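PDB 6CMK: AztD protein from Citrobacter koseri, which acts as a periplasmic zinc chaperone of the AztABCD transport system, handing one zinc ion directly to the solute-binding protein AztC. Local coordinates for the interface of chains A and B. Coordinates in Å, arbitrary orientation; residue numbers count along the deposited sequence, not the author numbering. Chains: chain A/B, AztD protein.

Four patches sample one asymmetric face between two copies of the AztD beta-propeller. With all distances taken between centres of C-alpha atoms, contact 1 lies about 14 Å from contact 3, 17 Å from contact 2 and 20 Å from contact 4. Contacts 2 and 4 sit about 12 Å apart and share B:Gln131, whose side chain serves the former and whose backbone borders the latter. Contact 3 is about 22 Å from both and reaches the high-affinity zinc site 2 of chain B. Different residues of each chain are used, without exact two-fold symmetry, and AztD is a monomer, so the pairing probably reflects crystal packing.

Contact 1: the interface of chains A and B. Residues chain A 299, 343, 345-346; chain B 266-267, 307-308.
A:Ser343 meets the backbone of B:Pro307 at the tight centre of this loop-to-loop patch between two beta-propeller molecules, a pairing that may be a crystal contact because AztD is monomeric. The hydroxyl OG of A:Ser343 donates to the carbonyl O of B:Pro307 at 2.6 Å, approaching nearly along the C=O axis (166°). With OG anti to its own backbone N (chi1 178°), the hydroxyl is turned toward the partner while also accepting the N-H of A:Asp345 at 3.0 Å, nearly straight (165° at H). One hydroxyl thus ties the chain A loop to itself and to chain B. CB of A:Ser343 packs beside the same carbonyl, and CG2 of B:Val308 touches CA of A:Gly346 at 4.0 Å.

The contact is looser toward A:Arg299. Its NH1 and NH2 both grip OD2 of A:Asp345, NH2 at 2.9 Å as a salt bridge; the carboxylate oxygen lies in the guanidinium plane, but the two nitrogens approach from one face of the carboxylate, well above its plane. This pairing fixes the orientation of the guanidinium, and CE of the poorly ordered B:Lys266 rests over the rim of one face, 3.8 Å from NH2 of A:Arg299. NZ of B:Lys266, its position uncertain, is 4.7 Å from OD2 of A:Asp345 but 4.0 Å from NH1 of A:Arg299, so attraction and repulsion may partly offset. On the watery side, water 1 joins N of A:Ser343 to O of B:Val308, lying 2.8 Å from the latter.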
ATOM      1  N   ARG A 299      -0.523  -2.686   4.626  1.00 10.08           N
ATOM      2  CA  ARG A 299      -1.025  -2.189   3.351  1.00 11.80           C
ATOM      3  C   ARG A 299      -1.863  -3.240   2.627  1.00 10.64           C
ATOM      4  O   ARG A 299      -1.616  -4.445   2.703  1.00 10.23           O
ATOM      5  CB  ARG A 299       0.116  -1.735   2.443  1.00 12.08           C
ATOM      6  CG  ARG A 299       0.813  -0.466   2.954  1.00 14.50           C
ATOM      7  CD  ARG A 299       2.057  -0.128   2.144  1.00 14.33           C
ATOM      8  NE  ARG A 299       3.090  -1.122   2.380  1.00 14.98           N
ATOM      9  CZ  ARG A 299       4.345  -1.032   1.953  1.00 15.31           C
ATOM     10  NH1 ARG A 299       4.750   0.026   1.259  1.00 18.30           N
ATOM     11  NH2 ARG A 299       5.198  -2.014   2.229  1.00 14.16           N
ATOM     12  N   SER A 343       5.195  -8.127   0.922  1.00 13.47           N
ATOM     13  CA  SER A 343       5.299  -6.679   1.017  1.00 10.63           C
ATOM     14  C   SER A 343       4.830  -6.003  -0.264  1.00 10.69           C
ATOM     15  O   SER A 343       5.082  -6.478  -1.374  1.00 13.61           O
ATOM     16  CB  SER A 343       6.745  -6.262   1.285  1.00 15.16           C
ATOM     17  OG  SER A 343       6.826  -4.856   1.323  1.00 15.45           O
ATOM     18  N   ASP A 345       6.138  -3.244  -1.135  1.00 12.12           N
ATOM     19  CA  ASP A 345       7.319  -2.656  -1.729  1.00 12.65           C
ATOM     20  C   ASP A 345       8.000  -3.672  -2.641  1.00 15.09           C
ATOM     21  O   ASP A 345       7.748  -4.879  -2.572  1.00 17.72           O
ATOM     22  CB  ASP A 345       8.271  -2.182  -0.642  1.00 16.94           C
ATOM     23  CG  ASP A 345       7.814  -0.892  -0.019  1.00 15.58           C
ATOM     24  OD1 ASP A 345       7.613   0.069  -0.790  1.00 21.61           O
ATOM     25  OD2 ASP A 345       7.618  -0.848   1.213  1.00 16.78           O
ATOM     26  N   GLY A 346       8.873  -3.166  -3.503  1.00 14.93           N
ATOM     27  CA  GLY A 346       9.520  -3.992  -4.506  1.00 15.00           C
ATOM     28  C   GLY A 346       9.126  -3.524  -5.884  1.00 17.11           C
ATOM     29  O   GLY A 346       9.316  -2.357  -6.221  1.00 16.73           O
TER
ATOM     30  N   LYS B 266       8.039  -3.315   7.884  1.00 16.35           N
ATOM     31  CA  LYS B 266       7.185  -2.676   6.884  1.00 21.53           C
ATOM     32  C   LYS B 266       6.115  -3.604   6.326  1.00 30.15           C
ATOM     33  O   LYS B 266       4.930  -3.249   6.329  1.00 41.46           O
ATOM     34  CB  LYS B 266       8.033  -2.111   5.740  1.00 27.36           C
ATOM     35  CG  LYS B 266       8.449  -0.668   5.966  1.00 58.02           C
ATOM     36  CD  LYS B 266       7.809   0.284   4.960  1.00 80.80           C
ATOM     37  CE  LYS B 266       6.285   0.309   5.052  1.00 85.26           C
ATOM     38  NZ  LYS B 266       5.734   1.666   4.757  1.00 84.05           N
ATOM     39  N   GLY B 267       6.499  -4.784   5.848  1.00 30.49           N
ATOM     40  CA  GLY B 267       5.534  -5.702   5.274  1.00 24.92           C
ATOM     41  C   GLY B 267       4.915  -6.651   6.267  1.00 31.04           C
ATOM     42  O   GLY B 267       3.915  -7.308   5.979  1.00 24.96           O
ATOM     43  N   PRO B 307      12.380  -3.550   3.664  1.00 14.54           N
ATOM     44  CA  PRO B 307      10.980  -3.270   3.314  1.00 16.78           C
ATOM     45  C   PRO B 307      10.438  -4.167   2.226  1.00 17.74           C
ATOM     46  O   PRO B 307       9.213  -4.313   2.119  1.00 16.63           O
ATOM     47  CB  PRO B 307      11.027  -1.810   2.846  1.00 18.54           C
ATOM     48  CG  PRO B 307      12.418  -1.621   2.338  1.00 22.79           C
ATOM     49  CD  PRO B 307      13.298  -2.510   3.166  1.00 20.45           C
ATOM     50  N   VAL B 308      11.310  -4.768   1.424  1.00 13.51           N
ATOM     51  CA  VAL B 308      10.909  -5.612   0.304  1.00 14.34           C
ATOM     52  C   VAL B 308      10.779  -7.071   0.729  1.00 16.87           C
ATOM     53  O   VAL B 308       9.803  -7.744   0.385  1.00 18.12           O
ATOM     54  CB  VAL B 308      11.924  -5.441  -0.850  1.00 13.06           C
ATOM     55  CG1 VAL B 308      11.587  -6.372  -2.012  1.00 22.24           C
ATOM     56  CG2 VAL B 308      11.961  -4.005  -1.330  1.00 14.96           C
TER
HETATM   57  O   HOH W   1       7.908  -9.494   1.567  1.00 19.84           O

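Contact 2: the interface of chains A and B. Residues chain A 278-279, 293, 295-296; chain B 131, 133, 176, 223, 238.
B:Gln131 reaches tip to tip toward A:Gln295 of strand 291-295 in the chain A propeller, in what may be only a crystal contact. Direct hydrogen bonds converge on its NE2, which donates to OE1 of A:Gln295 at 2.8 Å, nearly in its own amide plane, the two amides 24° apart. It also donates to OD1 of A:Asp278 at 3.0 Å, on the syn side but tilted 32° out of the carboxylate plane; the two side chains cross at about a right angle. CG of A:Asp278 stands between its backbone N and carbonyl carbon (chi1 59°), turning the carboxylate toward this donor.

Second-shell bonds fix the rotation of both amides. NE2 of A:Gln295 donates to O of A:Leu296 at 3.0 Å, on an in-plane lone pair, while NZ of B:Lys133 donates to OE1 of B:Gln131. The same ammonium forms a salt bridge with OD1 of B:Asp176 at 2.8 Å, itself held through backbone N and O by the B:Gln238 amide.

Packing adds CD of A:Arg279 against CD of B:Gln131, whose CB lies over the rim of the guanidinium face. CG of A:Gln295 meets CB of B:Asp223 at 3.7 Å.

Through water 2, NH1 of A:Arg279 reaches O of B:Gln131 and NZ of B:Lys133; water 4 links O of A:Gln295 to OD2 of B:Asp223. Water 3, in the guanidinium plane, joins the same NH1 to OE1 of B:Gln131 and, at 2.6 Å, to OD2 of B:Asp176.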
ATOM      1  N   ASP A 278      -2.835   1.781   3.382  1.00 11.97           N
ATOM      2  CA  ASP A 278      -3.226   0.974   4.533  1.00  9.55           C
ATOM      3  C   ASP A 278      -4.541   1.441   5.145  1.00  8.98           C
ATOM      4  O   ASP A 278      -4.827   1.147   6.304  1.00 12.38           O
ATOM      5  CB  ASP A 278      -2.115   0.908   5.591  1.00 13.09           C
ATOM      6  CG  ASP A 278      -1.698   2.255   6.145  1.00 29.21           C
ATOM      7  OD1 ASP A 278      -2.502   3.192   6.178  1.00 20.59           O
ATOM      8  OD2 ASP A 278      -0.526   2.366   6.580  1.00 35.56           O
ATOM      9  N   ARG A 279      -5.385   2.091   4.341  1.00  9.93           N
ATOM     10  CA  ARG A 279      -6.731   2.444   4.753  1.00  9.26           C
ATOM     11  C   ARG A 279      -7.700   2.146   3.622  1.00  9.29           C
ATOM     12  O   ARG A 279      -7.330   2.161   2.449  1.00 10.98           O
ATOM     13  CB  ARG A 279      -6.859   3.930   5.143  1.00 11.01           C
ATOM     14  CG  ARG A 279      -5.889   4.349   6.227  1.00 10.36           C
ATOM     15  CD  ARG A 279      -5.995   5.840   6.538  1.00 11.45           C
ATOM     16  NE  ARG A 279      -5.551   6.637   5.407  1.00 14.52           N
ATOM     17  CZ  ARG A 279      -5.232   7.927   5.467  1.00 12.88           C
ATOM     18  NH1 ARG A 279      -5.278   8.571   6.619  1.00 10.84           N
ATOM     19  NH2 ARG A 279      -4.853   8.561   4.372  1.00 14.29           N
ATOM     20  N   LEU A 293     -14.141   5.539   7.423  1.00 13.30           N
ATOM     21  CA  LEU A 293     -12.764   5.115   7.246  1.00 13.05           C
ATOM     22  C   LEU A 293     -12.491   3.852   8.053  1.00 16.52           C
ATOM     23  O   LEU A 293     -12.997   3.695   9.167  1.00 18.05           O
ATOM     24  CB  LEU A 293     -11.853   6.254   7.690  1.00 15.99           C
ATOM     25  CG  LEU A 293     -10.371   6.178   7.373  1.00 21.25           C
ATOM     26  CD1 LEU A 293     -10.157   6.331   5.878  1.00 25.85           C
ATOM     27  CD2 LEU A 293      -9.719   7.297   8.150  1.00 26.72           C
ATOM     28  N   GLN A 295      -9.049   1.551   9.244  1.00 12.00           N
ATOM     29  CA  GLN A 295      -7.609   1.373   9.314  1.00 11.17           C
ATOM     30  C   GLN A 295      -7.269  -0.098   9.142  1.00 11.50           C
ATOM     31  O   GLN A 295      -7.720  -0.933   9.934  1.00 14.23           O
ATOM     32  CB  GLN A 295      -7.087   1.852  10.663  1.00 12.24           C
ATOM     33  CG  GLN A 295      -5.593   1.707  10.824  1.00 14.56           C
ATOM     34  CD  GLN A 295      -4.835   2.543   9.834  1.00 14.84           C
ATOM     35  OE1 GLN A 295      -5.001   3.768   9.783  1.00 15.93           O
ATOM     36  NE2 GLN A 295      -3.994   1.891   9.028  1.00 15.39           N
ATOM     37  N   LEU A 296      -6.407  -0.408   8.144  1.00 12.83           N
ATOM     38  CA  LEU A 296      -5.918  -1.769   7.952  1.00 11.43           C
ATOM     39  C   LEU A 296      -4.660  -2.008   8.776  1.00 12.10           C
ATOM     40  O   LEU A 296      -3.926  -1.065   9.072  1.00 11.85           O
ATOM     41  CB  LEU A 296      -5.604  -2.020   6.480  1.00 11.69           C
ATOM     42  CG  LEU A 296      -6.749  -1.836   5.489  1.00  9.91           C
ATOM     43  CD1 LEU A 296      -6.227  -1.996   4.070  1.00 12.67           C
ATOM     44  CD2 LEU A 296      -7.891  -2.808   5.775  1.00 12.42           C
TER
ATOM     45  N   GLN B 131       1.063   8.225   7.138  1.00 12.92           N
ATOM     46  CA  GLN B 131      -0.147   8.491   6.351  1.00 11.65           C
ATOM     47  C   GLN B 131      -0.211   9.938   5.861  1.00 13.06           C
ATOM     48  O   GLN B 131      -1.296  10.479   5.616  1.00 12.89           O
ATOM     49  CB  GLN B 131      -1.396   8.134   7.151  1.00 15.15           C
ATOM     50  CG  GLN B 131      -1.359   6.714   7.675  1.00 16.47           C
ATOM     51  CD  GLN B 131      -2.561   6.369   8.517  1.00 15.41           C
ATOM     52  OE1 GLN B 131      -3.096   7.207   9.253  1.00 16.25           O
ATOM     53  NE2 GLN B 131      -2.988   5.124   8.424  1.00 13.25           N
ATOM     54  N   LYS B 133       0.700  12.507   7.579  1.00 12.20           N
ATOM     55  CA  LYS B 133       0.740  13.398   8.734  1.00 11.60           C
ATOM     56  C   LYS B 133       2.163  13.458   9.261  1.00 12.51           C
ATOM     57  O   LYS B 133       2.823  12.425   9.391  1.00 14.31           O
ATOM     58  CB  LYS B 133      -0.192  12.899   9.835  1.00 13.44           C
ATOM     59  CG  LYS B 133      -1.656  12.740   9.418  1.00 15.28           C
ATOM     60  CD  LYS B 133      -2.485  12.211  10.576  1.00 16.71           C
ATOM     61  CE  LYS B 133      -2.431  10.681  10.659  1.00 15.29           C
ATOM     62  NZ  LYS B 133      -3.345  10.060   9.650  1.00 16.31           N
ATOM     63  N   ASP B 176      -5.119  11.397  13.572  1.00 16.79           N
ATOM     64  CA  ASP B 176      -6.222  12.172  13.009  1.00 15.93           C
ATOM     65  C   ASP B 176      -6.860  12.975  14.126  1.00 13.03           C
ATOM     66  O   ASP B 176      -7.471  12.403  15.032  1.00 16.27           O
ATOM     67  CB  ASP B 176      -7.251  11.262  12.360  1.00 13.13           C
ATOM     68  CG  ASP B 176      -6.682  10.467  11.219  1.00 15.69           C
ATOM     69  OD1 ASP B 176      -5.812  11.002  10.497  1.00 16.15           O
ATOM     70  OD2 ASP B 176      -7.121   9.304  11.044  1.00 18.68           O
ATOM     71  N   ASP B 223      -0.254  -0.432  11.463  1.00 10.27           N
ATOM     72  CA  ASP B 223      -1.168   0.451  12.180  1.00 14.46           C
ATOM     73  C   ASP B 223      -0.776   0.689  13.637  1.00 12.13           C
ATOM     74  O   ASP B 223      -1.537   1.345  14.364  1.00 12.72           O
ATOM     75  CB  ASP B 223      -2.594  -0.108  12.108  1.00 14.89           C
ATOM     76  CG  ASP B 223      -2.830  -1.299  13.023  1.00 17.55           C
ATOM     77  OD1 ASP B 223      -1.878  -1.923  13.551  1.00 16.85           O
ATOM     78  OD2 ASP B 223      -4.022  -1.617  13.215  1.00 21.30           O
ATOM     79  N   GLN B 238      -4.999   3.964  16.294  1.00 14.39           N
ATOM     80  CA  GLN B 238      -6.159   4.838  16.174  1.00 14.15           C
ATOM     81  C   GLN B 238      -7.117   4.249  15.160  1.00 18.72           C
ATOM     82  O   GLN B 238      -6.711   3.882  14.055  1.00 18.84           O
ATOM     83  CB  GLN B 238      -5.789   6.257  15.734  1.00 16.53           C
ATOM     84  CG  GLN B 238      -7.018   7.181  15.696  1.00 15.38           C
ATOM     85  CD  GLN B 238      -6.705   8.579  15.219  1.00 15.04           C
ATOM     86  OE1 GLN B 238      -5.883   8.781  14.331  1.00 15.20           O
ATOM     87  NE2 GLN B 238      -7.373   9.559  15.811  1.00 16.71           N
TER
HETATM   88  O   HOH W   2      -3.588  11.019   6.961  1.00 14.79           O
HETATM   89  O   HOH W   3      -5.993   7.685   9.345  1.00 16.84           O
HETATM   90  O   HOH W   4      -6.162  -2.533  11.844  1.00 18.81           O

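Contact 3: the interface of chains A and B. Residues chain A 348, 354; chain B 32, 102-105, 402-403.
A:Trp348 lays its indole against B:His104 and B:Lys403, beside the zinc site 2 of the partner beta-propeller, in a pairing that may be only a crystal contact. CG of the tryptophan lies between its backbone N and carbonyl carbon (chi1 74°), carrying the ring out across chain B.

The six-membered half crosses the B:His104 side chain obliquely: CE3 of A:Trp348 meets CA of B:His104 at 3.5 Å, and CZ3 meets its CB at 3.5 Å. Contact is therefore with the stem of this zinc ligand rather than its imidazole. ND1 of B:His104 donates a hydrogen bond to OD1 of the poorly ordered B:Asp103 at 2.8 Å, from well above the carboxylate plane. On the same face as the B:His104 stem and B:Gly402, B:Lys403 skirts the rim of the indole, its CE 3.7 Å from CZ2 of A:Trp348. The pyrrole half packs by CD1 on CA of B:Gly402 at 3.4 Å, while CB of A:Trp348 touches CB of B:Ala105.

At the nitrogen edge, NE1 of A:Trp348 donates to OD2 of B:Asp32 at 2.6 Å. The acceptor lies in the ring plane and is approached on its syn side, with carboxylate and indole nearly coplanar (22° apart). B:Asp32 is poorly ordered, so this bond's exact geometry is uncertain.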
ATOM      1  N   TRP A 348       5.809  -3.259  -8.662  1.00 13.99           N
ATOM      2  CA  TRP A 348       4.352  -3.272  -8.664  1.00 17.75           C
ATOM      3  C   TRP A 348       3.829  -4.617  -9.138  1.00 15.64           C
ATOM      4  O   TRP A 348       2.780  -5.072  -8.670  1.00 16.21           O
ATOM      5  CB  TRP A 348       3.804  -2.158  -9.550  1.00 18.34           C
ATOM      6  CG  TRP A 348       3.941  -2.415 -11.023  1.00 15.78           C
ATOM      7  CD1 TRP A 348       4.976  -2.047 -11.827  1.00 16.91           C
ATOM      8  CD2 TRP A 348       3.001  -3.093 -11.870  1.00 17.62           C
ATOM      9  NE1 TRP A 348       4.742  -2.448 -13.119  1.00 18.46           N
ATOM     10  CE2 TRP A 348       3.537  -3.092 -13.172  1.00 18.12           C
ATOM     11  CE3 TRP A 348       1.760  -3.696 -11.651  1.00 22.67           C
ATOM     12  CZ2 TRP A 348       2.877  -3.679 -14.254  1.00 25.15           C
ATOM     13  CZ3 TRP A 348       1.105  -4.278 -12.728  1.00 22.29           C
ATOM     14  CH2 TRP A 348       1.663  -4.264 -14.009  1.00 24.05           C
ATOM     15  N   ARG A 354      -4.343 -12.855  -4.627  1.00 12.61           N
ATOM     16  CA  ARG A 354      -5.657 -12.323  -4.962  1.00 10.80           C
ATOM     17  C   ARG A 354      -6.721 -13.216  -4.321  1.00 10.53           C
ATOM     18  O   ARG A 354      -6.484 -14.403  -4.065  1.00 14.08           O
ATOM     19  CB  ARG A 354      -5.845 -12.237  -6.485  1.00 10.95           C
ATOM     20  CG  ARG A 354      -4.826 -11.322  -7.188  1.00 16.03           C
ATOM     21  CD  ARG A 354      -5.113  -9.868  -6.900  1.00 16.75           C
ATOM     22  NE  ARG A 354      -4.236  -8.948  -7.628  1.00 28.27           N
ATOM     23  CZ  ARG A 354      -3.102  -8.432  -7.158  1.00 26.03           C
ATOM     24  NH1 ARG A 354      -2.659  -8.749  -5.951  1.00 15.00           N
ATOM     25  NH2 ARG A 354      -2.410  -7.582  -7.901  1.00 19.70           N
TER
ATOM     26  N   ASP B  32       7.405   0.132 -18.491  1.00 31.46           N
ATOM     27  CA  ASP B  32       7.477  -0.264 -17.089  1.00 26.93           C
ATOM     28  C   ASP B  32       8.809   0.221 -16.532  1.00 31.26           C
ATOM     29  O   ASP B  32       9.869  -0.183 -17.022  1.00 31.29           O
ATOM     30  CB  ASP B  32       7.348  -1.784 -16.972  1.00 34.17           C
ATOM     31  CG  ASP B  32       6.825  -2.224 -15.636  1.00 50.12           C
ATOM     32  OD1 ASP B  32       7.571  -2.119 -14.642  1.00 61.39           O
ATOM     33  OD2 ASP B  32       5.663  -2.679 -15.586  1.00 52.22           O
ATOM     34  N   GLY B 102      -4.905  -0.377  -8.092  1.00 25.72           N
ATOM     35  CA  GLY B 102      -5.494  -1.684  -7.881  1.00 26.84           C
ATOM     36  C   GLY B 102      -4.647  -2.810  -8.428  1.00 20.02           C
ATOM     37  O   GLY B 102      -3.776  -3.333  -7.730  1.00 41.50           O
ATOM     38  N   ASP B 103      -4.881  -3.178  -9.682  1.00 27.32           N
ATOM     39  CA  ASP B 103      -4.106  -4.247 -10.299  1.00 36.38           C
ATOM     40  C   ASP B 103      -2.752  -3.768 -10.801  1.00 44.18           C
ATOM     41  O   ASP B 103      -1.911  -4.601 -11.157  1.00 61.75           O
ATOM     42  CB  ASP B 103      -4.891  -4.872 -11.455  1.00 29.55           C
ATOM     43  CG  ASP B 103      -5.084  -3.919 -12.618  1.00 68.50           C
ATOM     44  OD1 ASP B 103      -4.191  -3.852 -13.486  1.00 82.79           O
ATOM     45  OD2 ASP B 103      -6.133  -3.242 -12.665  1.00 86.16           O
ATOM     46  N   HIS B 104      -2.521  -2.458 -10.831  0.53 26.06           N
ATOM     47  CA  HIS B 104      -1.253  -1.908 -11.279  0.53 22.44           C
ATOM     48  C   HIS B 104      -0.977  -0.629 -10.505  0.53 17.22           C
ATOM     49  O   HIS B 104      -1.842  -0.103  -9.801  0.53 20.98           O
ATOM     50  CB  HIS B 104      -1.261  -1.634 -12.785  0.53 31.18           C
ATOM     51  CG  HIS B 104      -2.367  -0.724 -13.224  0.53 41.86           C
ATOM     52  ND1 HIS B 104      -3.690  -1.107 -13.220  0.53 40.62           N
ATOM     53  CD2 HIS B 104      -2.345   0.552 -13.676  0.53 43.86           C
ATOM     54  CE1 HIS B 104      -4.437  -0.108 -13.652  0.53 42.64           C
ATOM     55  NE2 HIS B 104      -3.646   0.911 -13.937  0.53 44.73           N
ATOM     56  N   ALA B 105       0.253  -0.140 -10.637  1.00 22.74           N
ATOM     57  CA  ALA B 105       0.656   1.137 -10.077  1.00 21.27           C
ATOM     58  C   ALA B 105       1.290   1.957 -11.188  1.00 17.86           C
ATOM     59  O   ALA B 105       1.897   1.405 -12.113  1.00 21.16           O
ATOM     60  CB  ALA B 105       1.648   0.971  -8.913  1.00 26.99           C
ATOM     61  N   GLY B 402       6.631   1.098 -11.546  1.00 17.13           N
ATOM     62  CA  GLY B 402       5.264   1.328 -11.968  1.00 18.82           C
ATOM     63  C   GLY B 402       5.198   1.487 -13.467  1.00 19.85           C
ATOM     64  O   GLY B 402       6.212   1.475 -14.166  1.00 21.11           O
ATOM     65  N   LYS B 403       3.974   1.652 -13.955  1.00 21.18           N
ATOM     66  CA  LYS B 403       3.774   1.925 -15.366  1.00 23.36           C
ATOM     67  C   LYS B 403       3.939   3.405 -15.667  1.00 25.54           C
ATOM     68  O   LYS B 403       3.700   4.274 -14.823  1.00 19.95           O
ATOM     69  CB  LYS B 403       2.388   1.470 -15.820  1.00 21.26           C
ATOM     70  CG  LYS B 403       2.203  -0.024 -15.741  1.00 28.73           C
ATOM     71  CD  LYS B 403       0.913  -0.471 -16.398  1.00 47.56           C
ATOM     72  CE  LYS B 403       1.060  -1.875 -16.957  1.00 59.74           C
ATOM     73  NZ  LYS B 403      -0.195  -2.393 -17.562  1.00 63.98           N
TER

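Contact 4: the interface of chains A and B. Residues chain A 256; chain B 131-132, 148-150.
This is a small side-chain-to-backbone interface in which A:Glu256 of one propeller reaches the start of helix 149-153 in the other, adding a polar anchor to the deposited pair; since AztD is a monomer, it may be a packing contact. The carboxylate OE1 of A:Glu256 accepts the backbone N-H of B:Ser150 at 3.1 Å, with an angle of 156° at H. The donor approaches on the syn side, 21° out of the carboxylate plane.

The torsions explain the reach. CG of A:Glu256 stands between its backbone N and carbonyl carbon (chi1 72°), and the extended chain beyond it delivers the carboxylate tip to the helix. At this N-terminal end, the helix dipole would be expected to favour a negative group.

The other oxygen of A:Glu256, OE2, lies alongside CA of B:Gly148 at 3.3 Å. OE1 also packs against CB of B:Ser150 at 3.4 Å. Farther back, CG of A:Glu256 passes 4.0 Å from the backbone O of B:Gln131. The carboxylate of B:Glu149 keeps its distance, with its OE1 5.4 Å from OE1 of A:Glu256, so like-charge repulsion is probably modest. For the monomeric chaperone the site probably does no more than steady packing between neighbours, away from the zinc ligands.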
ATOM      1  N   GLU A 256      -6.161  13.573   5.186  1.00 15.11           N
ATOM      2  CA  GLU A 256      -5.650  13.730   3.830  1.00 20.50           C
ATOM      3  C   GLU A 256      -5.478  12.360   3.189  1.00 17.84           C
ATOM      4  O   GLU A 256      -5.082  11.389   3.842  1.00 15.97           O
ATOM      5  CB  GLU A 256      -4.335  14.522   3.793  1.00 22.19           C
ATOM      6  CG  GLU A 256      -3.064  13.843   4.321  1.00 22.67           C
ATOM      7  CD  GLU A 256      -1.829  14.759   4.197  1.00 25.39           C
ATOM      8  OE1 GLU A 256      -0.988  14.536   3.297  1.00 20.85           O
ATOM      9  OE2 GLU A 256      -1.713  15.722   4.986  1.00 21.55           O
TER
ATOM     10  N   GLN B 131       1.063   8.225   7.138  1.00 12.92           N
ATOM     11  CA  GLN B 131      -0.147   8.491   6.351  1.00 11.65           C
ATOM     12  C   GLN B 131      -0.211   9.938   5.861  1.00 13.06           C
ATOM     13  O   GLN B 131      -1.296  10.479   5.616  1.00 12.89           O
ATOM     14  CB  GLN B 131      -1.396   8.134   7.151  1.00 15.15           C
ATOM     15  CG  GLN B 131      -1.359   6.714   7.675  1.00 16.47           C
ATOM     16  CD  GLN B 131      -2.561   6.369   8.517  1.00 15.41           C
ATOM     17  OE1 GLN B 131      -3.096   7.207   9.253  1.00 16.25           O
ATOM     18  NE2 GLN B 131      -2.988   5.124   8.424  1.00 13.25           N
ATOM     19  N   GLY B 132       0.949  10.556   5.670  1.00 12.69           N
ATOM     20  CA  GLY B 132       1.028  11.929   5.235  1.00 15.25           C
ATOM     21  C   GLY B 132       1.025  12.933   6.363  1.00 13.67           C
ATOM     22  O   GLY B 132       1.299  14.115   6.120  1.00 17.43           O
ATOM     23  N   GLY B 148       1.297  18.481   7.056  1.00 16.08           N
ATOM     24  CA  GLY B 148       0.902  17.412   6.161  1.00 13.30           C
ATOM     25  C   GLY B 148       1.717  17.414   4.885  1.00 15.39           C
ATOM     26  O   GLY B 148       2.078  18.460   4.361  1.00 17.40           O
ATOM     27  N   GLU B 149       1.973  16.203   4.377  1.00 13.88           N
ATOM     28  CA  GLU B 149       2.822  16.010   3.203  1.00 13.32           C
ATOM     29  C   GLU B 149       2.190  16.557   1.928  1.00 12.56           C
ATOM     30  O   GLU B 149       2.898  17.074   1.057  1.00 15.50           O
ATOM     31  CB  GLU B 149       3.131  14.520   3.006  1.00 15.89           C
ATOM     32  CG  GLU B 149       4.057  14.264   1.812  1.00 18.73           C
ATOM     33  CD  GLU B 149       4.407  12.796   1.601  1.00 21.75           C
ATOM     34  OE1 GLU B 149       3.496  11.950   1.691  1.00 24.70           O
ATOM     35  OE2 GLU B 149       5.595  12.494   1.321  1.00 16.29           O
ATOM     36  N   SER B 150       0.874  16.410   1.772  1.00 15.50           N
ATOM     37  CA  SER B 150       0.235  16.891   0.553  1.00 18.09           C
ATOM     38  C   SER B 150       0.420  18.395   0.410  1.00 17.95           C
ATOM     39  O   SER B 150       0.776  18.891  -0.667  1.00 16.82           O
ATOM     40  CB  SER B 150      -1.245  16.513   0.554  1.00 24.56           C
ATOM     41  OG  SER B 150      -1.919  17.096  -0.551  1.00 29.99           O
TER